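Local structure of Serine/threonine protein kinase (Mycobacterium tuberculosis, 4ESQ) at residues A[36-41]-A[60-65]; A[117-122]-A[126-131]; A[143-148]-A[153-158]. The protein probably phosphorylates serine and threonine residues of proteins with ATP as a membrane-spanning receptor kinase, of which this chain is the extracellular sensor domain. All blocks are in the same frame, centred on the assembly; numbering follows the deposited sequence.

Contact 1 of 3, residues A[36-41]-A[60-65]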
ATOM      1  N   THR A  36       2.599   6.685  11.899  1.00 12.24           N
ATOM      2  CA  THR A  36       1.663   6.198  12.908  1.00 10.09           C
ATOM      3  C   THR A  36       0.272   6.831  12.815  1.00 10.34           C
ATOM      4  O   THR A  36      -0.550   6.681  13.717  1.00 14.65           O
ATOM      5  CB  THR A  36       2.225   6.380  14.336  1.00 15.95           C
ATOM      6  OG1 THR A  36       2.215   7.766  14.685  1.00 15.89           O
ATOM      7  CG2 THR A  36       3.656   5.857  14.407  1.00 19.81           C
ATOM      8  N   SER A  37       0.012   7.536  11.718  1.00 11.89           N
ATOM      9  CA  SER A  37      -1.313   8.093  11.469  1.00 12.50           C
ATOM     10  C   SER A  37      -1.605   8.062   9.978  1.00 13.11           C
ATOM     11  O   SER A  37      -0.685   7.925   9.166  1.00 11.42           O
ATOM     12  CB  SER A  37      -1.393   9.532  11.983  1.00 15.82           C
ATOM     13  OG  SER A  37      -0.303  10.293  11.497  1.00 22.33           O
ATOM     14  N   MET A  38      -2.882   8.173   9.622  1.00 11.84           N
ATOM     15  CA  MET A  38      -3.274   8.218   8.219  1.00 10.37           C
ATOM     16  C   MET A  38      -2.839   9.547   7.618  1.00 12.13           C
ATOM     17  O   MET A  38      -2.684  10.540   8.323  1.00 14.45           O
ATOM     18  CB  MET A  38      -4.783   8.046   8.052  1.00 11.46           C
ATOM     19  CG  MET A  38      -5.318   6.693   8.503  1.00 11.73           C
ATOM     20  SD  MET A  38      -4.704   5.348   7.472  1.00 14.21           S
ATOM     21  CE  MET A  38      -5.337   3.952   8.430  1.00 12.56           C
ATOM     22  N   ASP A  39      -2.650   9.547   6.307  1.00 12.12           N
ATOM     23  CA  ASP A  39      -2.159  10.709   5.584  1.00 11.46           C
ATOM     24  C   ASP A  39      -3.332  11.572   5.137  1.00 15.63           C
ATOM     25  O   ASP A  39      -4.161  11.137   4.328  1.00 14.04           O
ATOM     26  CB  ASP A  39      -1.338  10.207   4.385  1.00 13.67           C
ATOM     27  CG  ASP A  39      -0.815  11.322   3.509  1.00 23.67           C
ATOM     28  OD1 ASP A  39      -0.894  12.506   3.911  1.00 15.83           O
ATOM     29  OD2 ASP A  39      -0.307  10.991   2.409  1.00 21.88           O
ATOM     30  N   SER A  40      -3.408  12.794   5.657  1.00 13.92           N
ATOM     31  CA  SER A  40      -4.494  13.703   5.273  1.00 15.58           C
ATOM     32  C   SER A  40      -3.996  14.898   4.472  1.00 15.48           C
ATOM     33  O   SER A  40      -4.713  15.884   4.312  1.00 14.19           O
ATOM     34  CB  SER A  40      -5.307  14.171   6.491  1.00 16.26           C
ATOM     35  OG  SER A  40      -4.529  14.954   7.381  1.00 15.79           O
ATOM     36  N   SER A  41      -2.773  14.818   3.967  1.00 12.78           N
ATOM     37  CA  SER A  41      -2.276  15.876   3.098  1.00 15.44           C
ATOM     38  C   SER A  41      -3.141  15.851   1.840  1.00 16.48           C
ATOM     39  O   SER A  41      -3.473  14.774   1.327  1.00 16.42           O
ATOM     40  CB  SER A  41      -0.798  15.664   2.765  1.00 19.07           C
ATOM     41  OG  SER A  41      -0.609  14.438   2.083  1.00 20.95           O
ATOM     42  N   PRO A  60      -8.873   9.986   3.730  1.00 13.86           N
ATOM     43  CA  PRO A  60     -10.224   9.965   3.144  1.00 14.04           C
ATOM     44  C   PRO A  60     -10.701   8.551   2.811  1.00 18.71           C
ATOM     45  O   PRO A  60     -11.899   8.274   2.725  1.00 14.81           O
ATOM     46  CB  PRO A  60     -10.060  10.779   1.855  1.00 19.13           C
ATOM     47  CG  PRO A  60      -8.909  11.677   2.122  1.00 22.54           C
ATOM     48  CD  PRO A  60      -7.964  10.860   2.968  1.00 15.95           C
ATOM     49  N   VAL A  61      -9.746   7.654   2.628  1.00 10.83           N
ATOM     50  CA  VAL A  61     -10.049   6.275   2.294  1.00 13.97           C
ATOM     51  C   VAL A  61     -10.408   5.471   3.548  1.00 14.35           C
ATOM     52  O   VAL A  61     -11.357   4.689   3.537  1.00 12.85           O
ATOM     53  CB  VAL A  61      -8.862   5.632   1.564  1.00 11.82           C
ATOM     54  CG1 VAL A  61      -9.138   4.154   1.273  1.00 17.96           C
ATOM     55  CG2 VAL A  61      -8.553   6.413   0.272  1.00 14.10           C
ATOM     56  N   TYR A  62      -9.654   5.672   4.626  1.00 11.60           N
ATOM     57  CA  TYR A  62      -9.858   4.891   5.851  1.00 10.63           C
ATOM     58  C   TYR A  62     -10.844   5.512   6.841  1.00 13.49           C
ATOM     59  O   TYR A  62     -11.289   4.853   7.791  1.00 13.80           O
ATOM     60  CB  TYR A  62      -8.523   4.671   6.558  1.00 11.09           C
ATOM     61  CG  TYR A  62      -7.688   3.539   5.997  1.00 12.50           C
ATOM     62  CD1 TYR A  62      -7.800   2.256   6.512  1.00 11.25           C
ATOM     63  CD2 TYR A  62      -6.762   3.758   4.979  1.00 10.60           C
ATOM     64  CE1 TYR A  62      -7.032   1.217   6.025  1.00  9.26           C
ATOM     65  CE2 TYR A  62      -5.996   2.715   4.480  1.00 12.18           C
ATOM     66  CZ  TYR A  62      -6.131   1.451   5.024  1.00 11.38           C
ATOM     67  OH  TYR A  62      -5.387   0.408   4.542  1.00 12.30           O
ATOM     68  N   ALA A  63     -11.150   6.791   6.649  1.00 17.78           N
ATOM     69  CA  ALA A  63     -12.079   7.474   7.540  1.00 20.24           C
ATOM     70  C   ALA A  63     -13.401   6.716   7.593  1.00 15.49           C
ATOM     71  O   ALA A  63     -13.951   6.329   6.560  1.00 17.21           O
ATOM     72  CB  ALA A  63     -12.300   8.897   7.079  1.00 19.36           C
ATOM     73  N   GLY A  64     -13.900   6.487   8.805  1.00 18.28           N
ATOM     74  CA  GLY A  64     -15.184   5.826   8.972  1.00 20.31           C
ATOM     75  C   GLY A  64     -15.177   4.303   8.927  1.00 18.14           C
ATOM     76  O   GLY A  64     -16.216   3.676   9.118  1.00 20.71           O
ATOM     77  N   THR A  65     -14.018   3.699   8.681  1.00 12.86           N
ATOM     78  CA  THR A  65     -13.937   2.241   8.535  1.00 13.96           C
ATOM     79  C   THR A  65     -13.771   1.472   9.840  1.00 14.06           C
ATOM     80  O   THR A  65     -13.818   0.236   9.847  1.00 16.16           O
ATOM     81  CB  THR A  65     -12.755   1.844   7.653  1.00 14.80           C
ATOM     82  OG1 THR A  65     -11.541   2.263   8.293  1.00 14.15           O
ATOM     83  CG2 THR A  65     -12.877   2.493   6.275  1.00 15.40           C
TER
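Met38 and Tyr62 lie opposite each other with their CA atoms 7.7 Å apart, the first in an irregular loop, the second at the end of a short helix, and no hydrogen bond joins the two backbones. What holds them is a Met-aromatic contact, in the part of the PknH-like extracellular domain where the loop between strands 30-31 and 44-45 passes helix 59-62. The Met38 chain bends at chi2 (-66°) and crosses the tyrosine at about a right angle, which lays its methyl over one face of the ring. CE sits 3.6 Å from the centroid of the Tyr62 ring and 21° off its normal, a CH-pi contact shifted toward the rim, with Met38 CE 3.4 Å from Tyr62 CG. The sulfur follows more obliquely, SD of Met38 lying 4.1 Å from the centroid of the Tyr62 ring. The ring is further fixed by stacking with Phe102 of helix 96-111 and by a hydrogen bond from its hydroxyl to Asp168; Val91 touches both Met38 and Tyr62, so the pair packs between loop, helix and sheet. Beyond the methionine the contact thins to Pro60 CD, 4.0 Å from Asp39 O. Asp39 turns to other partners: its side chain lies about 3 Å from a bound terbium ion at the nearest atoms, and its OD2 bonds to Gln58. OD1 accepts from Ser41 N, closing an Asx turn, and from Ser41 OG on the syn side. Past the helix, a type II turn runs from Tyr62 to Thr65, with Gly64 at a positive phi of 83°. Two donors of Thr65 grip one carbonyl there: Tyr62 O takes Thr65 N at 3.1 Å and Thr65 OG1 at 2.7 Å.

Contact 2 of 3, residues A[117-122]-A[126-131]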
ATOM      1  N   THR A 117      -7.009   5.937 -17.061  1.00 19.54           N
ATOM      2  CA  THR A 117      -6.017   6.927 -16.682  1.00 20.73           C
ATOM      3  C   THR A 117      -6.694   7.989 -15.819  1.00 20.21           C
ATOM      4  O   THR A 117      -7.790   8.441 -16.139  1.00 23.82           O
ATOM      5  CB  THR A 117      -5.368   7.586 -17.919  1.00 18.64           C
ATOM      6  OG1 THR A 117      -4.784   6.578 -18.752  1.00 19.72           O
ATOM      7  CG2 THR A 117      -4.280   8.570 -17.493  1.00 16.84           C
ATOM      8  N   VAL A 118      -6.056   8.358 -14.711  1.00 15.47           N
ATOM      9  CA  VAL A 118      -6.546   9.427 -13.846  1.00 15.37           C
ATOM     10  C   VAL A 118      -5.523  10.561 -13.777  1.00 15.84           C
ATOM     11  O   VAL A 118      -4.325  10.344 -14.006  1.00 14.99           O
ATOM     12  CB  VAL A 118      -6.862   8.919 -12.408  1.00 16.59           C
ATOM     13  CG1 VAL A 118      -7.991   7.899 -12.451  1.00 18.21           C
ATOM     14  CG2 VAL A 118      -5.615   8.323 -11.749  1.00 13.75           C
ATOM     15  N   THR A 119      -6.008  11.770 -13.502  1.00 15.08           N
ATOM     16  CA  THR A 119      -5.151  12.927 -13.286  1.00 14.67           C
ATOM     17  C   THR A 119      -5.013  13.128 -11.778  1.00 15.27           C
ATOM     18  O   THR A 119      -6.003  13.085 -11.046  1.00 15.68           O
ATOM     19  CB  THR A 119      -5.760  14.202 -13.917  1.00 15.54           C
ATOM     20  OG1 THR A 119      -6.006  13.983 -15.312  1.00 19.60           O
ATOM     21  CG2 THR A 119      -4.823  15.378 -13.772  1.00 18.25           C
ATOM     22  N   VAL A 120      -3.790  13.331 -11.309  1.00 15.77           N
ATOM     23  CA  VAL A 120      -3.556  13.514  -9.883  1.00 15.07           C
ATOM     24  C   VAL A 120      -2.865  14.843  -9.640  1.00 18.31           C
ATOM     25  O   VAL A 120      -1.861  15.151 -10.277  1.00 23.36           O
ATOM     26  CB  VAL A 120      -2.663  12.397  -9.317  1.00 18.85           C
ATOM     27  CG1 VAL A 120      -2.500  12.567  -7.812  1.00 27.37           C
ATOM     28  CG2 VAL A 120      -3.255  11.041  -9.642  1.00 19.72           C
ATOM     29  N   THR A 121      -3.399  15.630  -8.717  1.00 20.13           N
ATOM     30  CA  THR A 121      -2.791  16.915  -8.405  1.00 24.72           C
ATOM     31  C   THR A 121      -2.334  16.924  -6.958  1.00 22.95           C
ATOM     32  O   THR A 121      -3.092  16.588  -6.047  1.00 18.48           O
ATOM     33  CB  THR A 121      -3.749  18.088  -8.667  1.00 19.50           C
ATOM     34  OG1 THR A 121      -4.198  18.043 -10.028  1.00 23.43           O
ATOM     35  CG2 THR A 121      -3.038  19.421  -8.421  1.00 23.55           C
ATOM     36  N   ASN A 122      -1.077  17.301  -6.761  1.00 24.11           N
ATOM     37  CA  ASN A 122      -0.482  17.354  -5.438  1.00 25.84           C
ATOM     38  C   ASN A 122       0.558  18.463  -5.421  1.00 32.17           C
ATOM     39  O   ASN A 122       1.408  18.542  -6.312  1.00 25.99           O
ATOM     40  CB  ASN A 122       0.154  16.007  -5.083  1.00 32.51           C
ATOM     41  CG  ASN A 122       0.545  15.910  -3.612  1.00 43.55           C
ATOM     42  OD1 ASN A 122       0.992  16.884  -3.007  1.00 45.92           O
ATOM     43  ND2 ASN A 122       0.375  14.725  -3.034  1.00 43.57           N
ATOM     44  N   THR A 126       0.678  18.420 -11.366  1.00 23.79           N
ATOM     45  CA  THR A 126      -0.306  17.496 -11.920  1.00 22.51           C
ATOM     46  C   THR A 126       0.327  16.425 -12.803  1.00 22.68           C
ATOM     47  O   THR A 126       1.109  16.732 -13.701  1.00 24.53           O
ATOM     48  CB  THR A 126      -1.353  18.253 -12.740  1.00 27.69           C
ATOM     49  OG1 THR A 126      -2.061  19.160 -11.887  1.00 30.14           O
ATOM     50  CG2 THR A 126      -2.333  17.289 -13.361  1.00 26.66           C
ATOM     51  N   TYR A 127      -0.013  15.167 -12.546  1.00 19.69           N
ATOM     52  CA  TYR A 127       0.493  14.077 -13.362  1.00 22.21           C
ATOM     53  C   TYR A 127      -0.587  13.040 -13.630  1.00 18.39           C
ATOM     54  O   TYR A 127      -1.549  12.931 -12.884  1.00 17.44           O
ATOM     55  CB  TYR A 127       1.724  13.439 -12.716  1.00 24.09           C
ATOM     56  CG  TYR A 127       2.932  14.349 -12.726  1.00 29.88           C
ATOM     57  CD1 TYR A 127       3.745  14.440 -13.849  1.00 32.81           C
ATOM     58  CD2 TYR A 127       3.251  15.131 -11.620  1.00 32.70           C
ATOM     59  CE1 TYR A 127       4.849  15.274 -13.871  1.00 38.56           C
ATOM     60  CE2 TYR A 127       4.355  15.972 -11.632  1.00 31.02           C
ATOM     61  CZ  TYR A 127       5.151  16.036 -12.761  1.00 37.87           C
ATOM     62  OH  TYR A 127       6.251  16.868 -12.785  1.00 46.12           O
ATOM     63  N   ARG A 128      -0.436  12.307 -14.725  1.00 17.71           N
ATOM     64  CA  ARG A 128      -1.432  11.317 -15.089  1.00 14.95           C
ATOM     65  C   ARG A 128      -0.891   9.924 -14.790  1.00 18.08           C
ATOM     66  O   ARG A 128       0.293   9.661 -14.981  1.00 17.70           O
ATOM     67  CB  ARG A 128      -1.826  11.480 -16.560  1.00 19.35           C
ATOM     68  CG  ARG A 128      -2.536  12.811 -16.825  1.00 21.05           C
ATOM     69  CD  ARG A 128      -2.752  13.065 -18.304  1.00 22.31           C
ATOM     70  NE  ARG A 128      -3.598  12.047 -18.915  1.00 19.58           N
ATOM     71  CZ  ARG A 128      -4.922  12.113 -18.965  1.00 19.76           C
ATOM     72  NH1 ARG A 128      -5.557  13.159 -18.451  1.00 20.80           N
ATOM     73  NH2 ARG A 128      -5.610  11.139 -19.540  1.00 24.13           N
ATOM     74  N   TRP A 129      -1.761   9.053 -14.293  1.00 15.03           N
ATOM     75  CA  TRP A 129      -1.386   7.677 -13.974  1.00 12.81           C
ATOM     76  C   TRP A 129      -2.396   6.720 -14.584  1.00 14.05           C
ATOM     77  O   TRP A 129      -3.600   6.963 -14.514  1.00 15.22           O
ATOM     78  CB  TRP A 129      -1.356   7.463 -12.464  1.00 14.17           C
ATOM     79  CG  TRP A 129      -0.222   8.123 -11.762  1.00 16.80           C
ATOM     80  CD1 TRP A 129      -0.106   9.455 -11.453  1.00 22.91           C
ATOM     81  CD2 TRP A 129       0.955   7.486 -11.243  1.00 19.82           C
ATOM     82  NE1 TRP A 129       1.078   9.681 -10.780  1.00 22.06           N
ATOM     83  CE2 TRP A 129       1.744   8.489 -10.640  1.00 25.93           C
ATOM     84  CE3 TRP A 129       1.418   6.161 -11.230  1.00 18.03           C
ATOM     85  CZ2 TRP A 129       2.973   8.211 -10.035  1.00 23.83           C
ATOM     86  CZ3 TRP A 129       2.643   5.890 -10.630  1.00 19.00           C
ATOM     87  CH2 TRP A 129       3.402   6.910 -10.042  1.00 21.75           C
ATOM     88  N   THR A 130      -1.902   5.620 -15.156  1.00 13.32           N
ATOM     89  CA  THR A 130      -2.762   4.647 -15.826  1.00 12.12           C
ATOM     90  C   THR A 130      -2.802   3.328 -15.048  1.00 14.60           C
ATOM     91  O   THR A 130      -1.756   2.756 -14.773  1.00 16.98           O
ATOM     92  CB  THR A 130      -2.237   4.351 -17.245  1.00 15.83           C
ATOM     93  OG1 THR A 130      -2.126   5.572 -17.990  1.00 18.66           O
ATOM     94  CG2 THR A 130      -3.171   3.408 -17.962  1.00 22.08           C
ATOM     95  N   PHE A 131      -4.004   2.856 -14.705  1.00 13.12           N
ATOM     96  CA  PHE A 131      -4.159   1.580 -14.000  1.00 10.47           C
ATOM     97  C   PHE A 131      -4.260   0.410 -14.979  1.00 17.42           C
ATOM     98  O   PHE A 131      -4.920   0.511 -16.019  1.00 13.15           O
ATOM     99  CB  PHE A 131      -5.420   1.586 -13.142  1.00 12.25           C
ATOM    100  CG  PHE A 131      -5.367   2.544 -12.003  1.00 13.16           C
ATOM    101  CD1 PHE A 131      -4.681   2.213 -10.843  1.00 12.15           C
ATOM    102  CD2 PHE A 131      -6.013   3.763 -12.076  1.00 18.22           C
ATOM    103  CE1 PHE A 131      -4.630   3.100  -9.769  1.00 17.60           C
ATOM    104  CE2 PHE A 131      -5.975   4.651 -11.003  1.00 21.95           C
ATOM    105  CZ  PHE A 131      -5.278   4.315  -9.857  1.00 15.45           C
TER
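Val118 and Trp129 form a hydrogen-bonded antiparallel pair, and Val120 with Tyr127 a second. Their four backbone bonds are nearly straight; Val118 N reaches Trp129 O at 2.8 Å with an N-H...O angle of 164°. The face carrying the two valines is the buried one, where Val118 CG2 lies 3.8 Å from Phe131 CE2 and Val120 CG2 lies 4.0 Å from Trp129 CD1. With chi1 at -64°, CG2 of Val118 sits between its backbone N and carbonyl carbon, on the side of the phenyl ring. Leu54 of helix 51-54 touches Val118, Val120 and Phe131 and helps bury them, whereas Trp129 is only partly covered and Tyr127 is exposed. The other face, a row of threonines and Arg128, is more open to solvent. Hydroxyls meet across it in two non-hydrogen-bonded pairs: Thr117 OG1 bonds Thr130 OG1 at 2.9 Å, and Thr121 OG1 bonds Thr126 OG1 at 3.0 Å. Arg128, bent at chi3, crosses Thr117 at about a right angle and brings NH2 to 3.5 Å from Thr117 CG2. Alternating apolar and polar faces and a short connection between antiparallel strands make this an amphipathic beta hairpin.

Contact 3 of 3, residues A[143-148]-A[153-158]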
ATOM      1  N   VAL A 143      -2.839  -4.071  -8.078  1.00 12.06           N
ATOM      2  CA  VAL A 143      -3.001  -3.364  -9.341  1.00 12.63           C
ATOM      3  C   VAL A 143      -1.735  -2.575  -9.609  1.00 12.60           C
ATOM      4  O   VAL A 143      -1.130  -2.038  -8.680  1.00 14.21           O
ATOM      5  CB  VAL A 143      -4.255  -2.433  -9.352  1.00 11.11           C
ATOM      6  CG1 VAL A 143      -4.088  -1.283  -8.361  1.00 13.53           C
ATOM      7  CG2 VAL A 143      -4.516  -1.888 -10.766  1.00 13.30           C
ATOM      8  N   ILE A 144      -1.323  -2.530 -10.873  1.00 13.29           N
ATOM      9  CA  ILE A 144      -0.157  -1.754 -11.268  1.00 11.38           C
ATOM     10  C   ILE A 144      -0.593  -0.442 -11.911  1.00 12.81           C
ATOM     11  O   ILE A 144      -1.478  -0.424 -12.761  1.00 14.40           O
ATOM     12  CB  ILE A 144       0.737  -2.562 -12.228  1.00 19.32           C
ATOM     13  CG1 ILE A 144       1.375  -3.732 -11.478  1.00 15.34           C
ATOM     14  CG2 ILE A 144       1.821  -1.686 -12.824  1.00 15.85           C
ATOM     15  CD1 ILE A 144       2.059  -4.712 -12.392  1.00 17.14           C
ATOM     16  N   ASP A 145       0.001   0.662 -11.474  1.00 13.20           N
ATOM     17  CA  ASP A 145      -0.275   1.945 -12.108  1.00 16.98           C
ATOM     18  C   ASP A 145       1.006   2.513 -12.693  1.00 16.32           C
ATOM     19  O   ASP A 145       2.087   2.329 -12.148  1.00 15.32           O
ATOM     20  CB  ASP A 145      -0.925   2.926 -11.140  1.00 18.00           C
ATOM     21  CG  ASP A 145      -0.320   2.868  -9.773  1.00 23.23           C
ATOM     22  OD1 ASP A 145       0.923   2.807  -9.687  1.00 35.01           O
ATOM     23  OD2 ASP A 145      -1.086   2.862  -8.783  1.00 25.06           O
ATOM     24  N   THR A 146       0.874   3.198 -13.813  1.00 13.63           N
ATOM     25  CA  THR A 146       2.034   3.618 -14.584  1.00 16.10           C
ATOM     26  C   THR A 146       1.993   5.121 -14.761  1.00 17.08           C
ATOM     27  O   THR A 146       0.986   5.661 -15.223  1.00 17.06           O
ATOM     28  CB  THR A 146       2.017   2.945 -15.964  1.00 20.67           C
ATOM     29  OG1 THR A 146       1.986   1.519 -15.798  1.00 17.77           O
ATOM     30  CG2 THR A 146       3.235   3.352 -16.786  1.00 19.67           C
ATOM     31  N   GLN A 147       3.072   5.802 -14.384  1.00 14.21           N
ATOM     32  CA  GLN A 147       3.109   7.255 -14.504  1.00 17.32           C
ATOM     33  C   GLN A 147       3.413   7.654 -15.944  1.00 14.62           C
ATOM     34  O   GLN A 147       4.306   7.096 -16.572  1.00 18.79           O
ATOM     35  CB  GLN A 147       4.142   7.879 -13.554  1.00 20.73           C
ATOM     36  CG  GLN A 147       4.272   9.397 -13.746  1.00 25.89           C
ATOM     37  CD  GLN A 147       5.097  10.098 -12.672  1.00 35.71           C
ATOM     38  OE1 GLN A 147       5.987   9.510 -12.068  1.00 33.34           O
ATOM     39  NE2 GLN A 147       4.790  11.368 -12.433  1.00 37.88           N
ATOM     40  N   GLU A 148       2.663   8.613 -16.473  1.00 18.24           N
ATOM     41  CA  GLU A 148       2.879   9.065 -17.854  1.00 19.57           C
ATOM     42  C   GLU A 148       4.330   9.498 -18.125  1.00 22.17           C
ATOM     43  O   GLU A 148       5.073   9.845 -17.205  1.00 25.30           O
ATOM     44  CB  GLU A 148       1.915  10.201 -18.206  1.00 25.23           C
ATOM     45  CG  GLU A 148       2.302  11.550 -17.610  1.00 26.55           C
ATOM     46  CD  GLU A 148       1.347  12.666 -17.999  1.00 30.50           C
ATOM     47  OE1 GLU A 148       0.865  12.658 -19.156  1.00 27.87           O
ATOM     48  OE2 GLU A 148       1.069  13.546 -17.146  1.00 23.99           O
ATOM     49  N   TRP A 153       8.405   4.723 -14.989  1.00 14.87           N
ATOM     50  CA  TRP A 153       8.172   4.588 -13.544  1.00 11.87           C
ATOM     51  C   TRP A 153       6.784   4.020 -13.298  1.00 14.77           C
ATOM     52  O   TRP A 153       5.804   4.485 -13.885  1.00 14.84           O
ATOM     53  CB  TRP A 153       8.310   5.955 -12.851  1.00 15.14           C
ATOM     54  CG  TRP A 153       8.246   5.915 -11.341  1.00 15.69           C
ATOM     55  CD1 TRP A 153       7.181   6.253 -10.556  1.00 18.54           C
ATOM     56  CD2 TRP A 153       9.287   5.503 -10.442  1.00 15.02           C
ATOM     57  NE1 TRP A 153       7.498   6.093  -9.227  1.00 16.74           N
ATOM     58  CE2 TRP A 153       8.782   5.624  -9.132  1.00 18.24           C
ATOM     59  CE3 TRP A 153      10.597   5.042 -10.621  1.00 16.47           C
ATOM     60  CZ2 TRP A 153       9.544   5.308  -8.005  1.00 19.51           C
ATOM     61  CZ3 TRP A 153      11.352   4.734  -9.504  1.00 15.08           C
ATOM     62  CH2 TRP A 153      10.823   4.864  -8.213  1.00 15.30           C
ATOM     63  N   GLU A 154       6.693   3.017 -12.425  1.00 12.57           N
ATOM     64  CA  GLU A 154       5.413   2.379 -12.137  1.00 13.10           C
ATOM     65  C   GLU A 154       5.307   2.043 -10.667  1.00 13.31           C
ATOM     66  O   GLU A 154       6.308   2.027  -9.968  1.00 10.08           O
ATOM     67  CB  GLU A 154       5.262   1.091 -12.952  1.00 16.41           C
ATOM     68  CG  GLU A 154       5.153   1.307 -14.446  1.00 18.55           C
ATOM     69  CD  GLU A 154       4.957   0.007 -15.202  1.00 24.77           C
ATOM     70  OE1 GLU A 154       5.872  -0.847 -15.160  1.00 29.90           O
ATOM     71  OE2 GLU A 154       3.891  -0.160 -15.835  1.00 24.27           O
ATOM     72  N   CYS A 155       4.087   1.791 -10.199  1.00 11.40           N
ATOM     73  CA  CYS A 155       3.885   1.321  -8.828  1.00 10.61           C
ATOM     74  C   CYS A 155       2.949   0.136  -8.853  1.00 14.23           C
ATOM     75  O   CYS A 155       2.017   0.096  -9.649  1.00 16.70           O
ATOM     76  CB  CYS A 155       3.277   2.409  -7.949  1.00 16.02           C
ATOM     77  SG  CYS A 155       4.311   3.857  -7.692  1.00 15.62           S
ATOM     78  N   GLN A 156       3.196  -0.843  -7.990  1.00 11.38           N
ATOM     79  CA  GLN A 156       2.175  -1.851  -7.739  1.00 11.70           C
ATOM     80  C   GLN A 156       1.576  -1.629  -6.363  1.00 12.92           C
ATOM     81  O   GLN A 156       2.302  -1.488  -5.368  1.00 10.69           O
ATOM     82  CB  GLN A 156       2.721  -3.274  -7.830  1.00 13.66           C
ATOM     83  CG  GLN A 156       1.607  -4.329  -7.723  1.00 12.46           C
ATOM     84  CD  GLN A 156       2.128  -5.739  -7.530  1.00 13.36           C
ATOM     85  OE1 GLN A 156       3.091  -5.955  -6.798  1.00 13.10           O
ATOM     86  NE2 GLN A 156       1.484  -6.712  -8.183  1.00 13.15           N
ATOM     87  N   ARG A 157       0.248  -1.564  -6.320  1.00 12.47           N
ATOM     88  CA  ARG A 157      -0.480  -1.527  -5.057  1.00 13.06           C
ATOM     89  C   ARG A 157      -0.860  -2.955  -4.683  1.00 11.37           C
ATOM     90  O   ARG A 157      -1.246  -3.751  -5.544  1.00 12.27           O
ATOM     91  CB  ARG A 157      -1.750  -0.674  -5.190  1.00 13.12           C
ATOM     92  CG  ARG A 157      -1.500   0.833  -5.301  1.00 12.14           C
ATOM     93  CD  ARG A 157      -1.180   1.455  -3.951  1.00 16.35           C
ATOM     94  NE  ARG A 157      -2.355   1.635  -3.096  1.00 16.41           N
ATOM     95  CZ  ARG A 157      -2.602   0.934  -1.995  1.00 11.90           C
ATOM     96  NH1 ARG A 157      -1.763  -0.033  -1.611  1.00 12.66           N
ATOM     97  NH2 ARG A 157      -3.690   1.190  -1.273  1.00 11.31           N
ATOM     98  N   ALA A 158      -0.745  -3.292  -3.404  1.00 10.04           N
ATOM     99  CA  ALA A 158      -1.249  -4.579  -2.936  1.00 10.64           C
ATOM    100  C   ALA A 158      -1.942  -4.377  -1.606  1.00 10.19           C
ATOM    101  O   ALA A 158      -1.456  -3.640  -0.747  1.00 12.78           O
ATOM    102  CB  ALA A 158      -0.125  -5.586  -2.792  1.00 12.18           C
TER
HETATM  103  O   HOH W   1       7.083   7.656 -16.126  1.00 32.33           O
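Asp145 and Cys155 form a hydrogen-bonded pair of this antiparallel hairpin, each backbone N giving to the other's O at 2.8 Å. Val143 and Arg157 exchange a second pair of bonds, and Gln147 N reaches Trp153 O at 3.1 Å where the strands part. There water 1 donates to Gln147 O, while its bond from Trp153 N is weak. Among the side chains, one polar bond spans the strands: Thr146 OG1 donates to Glu154 OE2 at a short 2.5 Å, OE2 accepting through its anti lone pair, and the two side chains lie alongside each other, pointing the same way. On the opposite face Asp145 CG stands between its backbone N and carbonyl carbon (chi1 41°). This turns OD1 across toward the partner strand, to 2.9 Å from Cys155 O, a close approach of two acceptors and no hydrogen bond. Apolar contacts are slighter: Ile144 CG1 against Gln156 CG at 3.8 Å, and Val143 CG1 against Arg157 CB at 4.0 Å. A polar-aromatic packing contact, not a hydrogen bond, brings OE1 of the extended Gln147 to 3.8 Å from Trp153 CD1, amide and ring planes 62° apart; Gln147 also adjoins a bis-tris molecule, probably from the crystallisation liquor. The disulfide Cys155-Cys172 ties the hairpin to strand 165-173, and Arg157 forms a salt bridge with Asp168 of that strand and a hydrogen bond to Gly52 O. Trp110 of helix 96-111 packs on Val143 and Arg157, while strand 125-131 flanks strand 141-147 on its other edge.

Contacts 2 and 3 belong to one antiparallel sheet and lie side by side in it: strands 125-131 and 141-147 are neighbours, probably bonded through Thr130 O and Thr146 N, while Gln147 packs against Tyr127 and Trp129. Contact 3 is nearer the middle of the chain, its centre about 11 Å from the chain's centre against about 17 Å for contact 2; half of its touching residues are buried, against 3 of 11. Both hairpins rely on backbone bonds, supplemented by paired hydroxyls in contact 2 and a threonine-carboxylate bond in contact 3. Contact 1, partly buried and about 13 Å from the chain's centre, lies about 20 Å from contact 2 and 21 Å from contact 3 between centres; it instead joins a loop to a short helix by a methionine on a ring.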